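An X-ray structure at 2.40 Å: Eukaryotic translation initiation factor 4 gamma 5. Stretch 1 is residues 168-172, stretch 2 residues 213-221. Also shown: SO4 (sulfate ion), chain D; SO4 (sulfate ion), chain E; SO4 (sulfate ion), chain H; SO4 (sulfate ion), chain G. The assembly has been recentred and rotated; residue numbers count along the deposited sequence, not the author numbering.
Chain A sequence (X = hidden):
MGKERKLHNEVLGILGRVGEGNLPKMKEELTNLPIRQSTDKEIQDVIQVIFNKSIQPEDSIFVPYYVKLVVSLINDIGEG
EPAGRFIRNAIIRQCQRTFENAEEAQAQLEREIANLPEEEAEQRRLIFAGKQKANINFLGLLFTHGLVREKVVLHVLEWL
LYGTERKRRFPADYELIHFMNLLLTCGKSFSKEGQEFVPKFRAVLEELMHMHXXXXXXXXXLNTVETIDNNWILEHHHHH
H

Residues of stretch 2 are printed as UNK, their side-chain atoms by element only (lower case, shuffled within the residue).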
# COMPACT_ATOMS: atom_id res chain seq x y z
N ARG A 168 6.45 -9.61 -19.64
CA ARG A 168 6.55 -10.93 -18.97
C ARG A 168 5.36 -11.85 -19.21
O ARG A 168 4.21 -11.40 -19.24
CB ARG A 168 6.77 -10.80 -17.45
CG ARG A 168 8.07 -10.13 -17.04
CD ARG A 168 8.34 -10.37 -15.58
NE ARG A 168 8.67 -11.78 -15.34
CZ ARG A 168 9.87 -12.21 -14.97
NH1 ARG A 168 10.87 -11.36 -14.77
NH2 ARG A 168 10.08 -13.51 -14.78
N ARG A 169 5.65 -13.15 -19.35
CA ARG A 169 4.63 -14.20 -19.51
C ARG A 169 4.05 -14.54 -18.13
O ARG A 169 2.84 -14.70 -17.99
CB ARG A 169 5.24 -15.45 -20.16
CG ARG A 169 5.52 -15.29 -21.65
CD ARG A 169 6.01 -16.58 -22.29
NE ARG A 169 6.05 -16.47 -23.75
CZ ARG A 169 5.05 -16.80 -24.57
NH1 ARG A 169 5.19 -16.67 -25.88
NH2 ARG A 169 3.91 -17.26 -24.07
N PHE A 170 4.92 -14.56 -17.10
CA PHE A 170 4.60 -14.87 -15.71
C PHE A 170 5.53 -14.07 -14.77
O PHE A 170 6.68 -13.85 -15.14
CB PHE A 170 4.78 -16.39 -15.49
CG PHE A 170 4.12 -16.94 -14.26
CD1 PHE A 170 2.73 -16.97 -14.14
CD2 PHE A 170 4.88 -17.45 -13.22
CE1 PHE A 170 2.12 -17.47 -13.00
CE2 PHE A 170 4.26 -17.98 -12.08
CZ PHE A 170 2.89 -17.99 -11.98
N PRO A 171 5.06 -13.64 -13.57
CA PRO A 171 5.94 -12.86 -12.67
C PRO A 171 7.19 -13.56 -12.17
O PRO A 171 7.24 -14.79 -12.07
CB PRO A 171 5.03 -12.47 -11.50
CG PRO A 171 3.90 -13.40 -11.56
CD PRO A 171 3.71 -13.78 -12.98
N ALA A 172 8.19 -12.75 -11.80
CA ALA A 172 9.46 -13.20 -11.25
C ALA A 172 9.19 -13.74 -9.86
O ALA A 172 8.14 -13.44 -9.28
CB ALA A 172 10.43 -12.03 -11.19
N UNK A 213 -3.31 -12.20 -20.55
CA UNK A 213 -2.45 -13.13 -19.82
C UNK A 213 -2.25 -14.44 -20.58
O UNK A 213 -3.13 -14.87 -21.34
c UNK A 213 -4.63 -12.08 -19.89
c UNK A 213 -4.64 -13.17 -18.88
c UNK A 213 -3.24 -13.38 -18.53
N UNK A 214 -1.10 -15.08 -20.34
CA UNK A 214 -0.78 -16.38 -20.93
C UNK A 214 -1.36 -17.51 -20.04
O UNK A 214 -2.17 -17.22 -19.16
c UNK A 214 0.73 -16.51 -21.20
c UNK A 214 0.53 -15.67 -23.58
o UNK A 214 -0.28 -14.80 -23.94
c UNK A 214 1.27 -15.55 -22.27
n UNK A 214 0.77 -16.76 -24.32
N UNK A 215 -0.99 -18.78 -20.29
CA UNK A 215 -1.52 -19.95 -19.58
C UNK A 215 -1.31 -19.87 -18.05
O UNK A 215 -2.29 -19.99 -17.31
n UNK A 215 1.43 -24.66 -23.27
c UNK A 215 -0.34 -22.80 -22.06
c UNK A 215 1.84 -23.42 -23.08
c UNK A 215 -1.11 -21.56 -21.66
c UNK A 215 -0.96 -21.29 -20.15
n UNK A 215 3.06 -23.07 -23.45
n UNK A 215 1.03 -22.52 -22.53
N UNK A 216 -0.05 -19.66 -17.59
CA UNK A 216 0.25 -19.61 -16.15
C UNK A 216 -0.36 -18.37 -15.51
O UNK A 216 -0.85 -18.45 -14.38
c UNK A 216 5.49 -19.30 -17.42
c UNK A 216 1.75 -19.66 -15.86
n UNK A 216 6.49 -19.48 -16.57
n UNK A 216 5.68 -18.55 -18.49
c UNK A 216 3.97 -20.77 -16.10
c UNK A 216 2.46 -20.99 -16.05
n UNK A 216 4.31 -19.88 -17.21
N UNK A 217 -0.37 -17.24 -16.25
CA UNK A 217 -0.90 -15.95 -15.81
C UNK A 217 -2.42 -15.98 -15.64
O UNK A 217 -2.96 -15.38 -14.69
s UNK A 217 0.41 -13.17 -14.64
c UNK A 217 1.54 -12.02 -15.27
c UNK A 217 -0.45 -14.81 -16.74
c UNK A 217 -0.62 -13.43 -16.11
N UNK A 218 -3.12 -16.67 -16.55
CA UNK A 218 -4.56 -16.81 -16.47
C UNK A 218 -4.92 -17.75 -15.35
O UNK A 218 -5.89 -17.48 -14.64
o UNK A 218 -7.83 -17.95 -19.00
c UNK A 218 -7.09 -17.01 -19.27
n UNK A 218 -7.02 -16.51 -20.49
c UNK A 218 -5.12 -17.28 -17.78
c UNK A 218 -6.25 -16.38 -18.23
N UNK A 219 -4.14 -18.84 -15.16
CA UNK A 219 -4.38 -19.79 -14.06
C UNK A 219 -4.17 -19.08 -12.71
O UNK A 219 -4.99 -19.25 -11.81
c UNK A 219 -5.41 -23.97 -12.58
c UNK A 219 -3.51 -21.06 -14.19
c UNK A 219 -3.91 -22.16 -13.23
c UNK A 219 -3.22 -22.35 -12.04
c UNK A 219 -5.01 -22.98 -13.50
c UNK A 219 -3.61 -23.35 -11.13
c UNK A 219 -4.70 -24.15 -11.41
N UNK A 220 -3.12 -18.24 -12.61
CA UNK A 220 -2.82 -17.48 -11.41
C UNK A 220 -3.96 -16.56 -11.01
O UNK A 220 -4.44 -16.64 -9.88
c UNK A 220 -0.83 -14.46 -10.69
c UNK A 220 -1.52 -16.68 -11.57
c UNK A 220 0.11 -16.45 -9.72
c UNK A 220 -1.09 -15.87 -10.34
N UNK A 221 -4.42 -15.69 -11.94
CA UNK A 221 -5.49 -14.73 -11.69
C UNK A 221 -6.86 -15.37 -11.45
O UNK A 221 -7.58 -14.93 -10.55
c UNK A 221 -4.30 -12.82 -12.96
c UNK A 221 -4.16 -11.80 -11.80
c UNK A 221 -5.54 -13.70 -12.80
c UNK A 221 -4.26 -12.17 -14.33
S SO4 D . 2.96 -19.70 -20.87
O1 SO4 D . 4.21 -18.98 -21.11
O2 SO4 D . 1.99 -19.44 -21.95
O3 SO4 D . 2.43 -19.29 -19.57
O4 SO4 D . 3.25 -21.13 -20.86
S SO4 E . 8.83 -15.84 -18.34
O1 SO4 E . 10.19 -15.36 -18.60
O2 SO4 E . 7.98 -14.66 -18.14
O3 SO4 E . 8.35 -16.65 -19.47
O4 SO4 E . 8.81 -16.69 -17.14
S SO4 H . 14.07 -13.30 -14.18
O1 SO4 H . 14.19 -13.29 -12.72
O2 SO4 H . 13.92 -11.93 -14.67
O3 SO4 H . 12.90 -14.10 -14.56
O4 SO4 H . 15.27 -13.90 -14.76
S SO4 G . 10.86 -7.28 -14.42
O1 SO4 G . 10.44 -7.21 -15.83
O2 SO4 G . 11.34 -5.97 -13.97
O3 SO4 G . 9.74 -7.69 -13.57
O4 SO4 G . 11.95 -8.26 -14.29
O HOH W 1 1.63 -17.07 -18.21
O HOH W 2 0.84 -13.27 -19.52

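Position 213 carries three carbons that close a ring onto its own backbone N, the signature of a proline; Pro213 stays clear of stretch 1. At position 214 three carbons end in one oxygen and one nitrogen, the pattern of a primary amide, with the amide end near the guanidinium of Arg169. This is Gln214, the N-cap of the helix. Its backbone N donates to water 2 (2.8 Å to the water O), which in turn donates to Arg169 O (2.9 Å from the water O).

Position 215 has three carbons, a nitrogen, then a carbon bearing two more nitrogens: a guanidinium, hence Arg215. It makes no contact with stretch 1 and turns to the chain D sulfate, NE donating to O2 at 3.3 Å. Position 216 repeats the pattern, but its CB lies 3.3 Å from Phe170 CD1, and its chain runs over one face of that ring. It is Arg216. CD sits over the Phe170 face, while the guanidinium has Phe170 CB over one of its own faces and spends its edge on sulfate: NE reaches chain D O3 at 3.1 Å and NH2 reaches chain D O1 at 3.0 Å.

Position 217 is unbranched: two carbons, a sulfur, one carbon. Its terminal carbon packs 3.6 Å from Pro171 CD, and only methionine fits. Met217 is buried, and its CB also lies 3.5 Å from Arg169 O. Position 218, three carbons with an oxygen and a nitrogen on the third, is Gln218, out of reach of stretch 1. One carbon followed by a six-carbon ring makes position 219 Phe219, also without contact. Position 220 has four carbons forked at the second, one of the terminal pair 3.9 Å from Phe170 CZ; this is Leu220. The same fork at position 221 gives Leu221, which lies out of reach.

The rule here is helical spacing around one aromatic ring. Positions 216, 217 and 220 bring Arg216, Met217 and Leu220 to Phe170, whose CA-to-CB bond points toward the helix, and Met217 extends the apolar patch to Pro171. No clear direct hydrogen bond crosses the contact; water supplies the polar link. Water 1 donates to Arg169 O at 2.7 Å from its O and accepts from Met217 N at 2.8 Å, so one carbonyl serves two waters at the start of the helix. Sulfate, probably from the crystallisation liquor, adds a second link: Arg216 NH2 and Arg169 NH2 both donate to chain D O1, at 3.0 Å and, weakly, 3.4 Å.

Stretch 2, residues 213-221: PQRRMQFLL
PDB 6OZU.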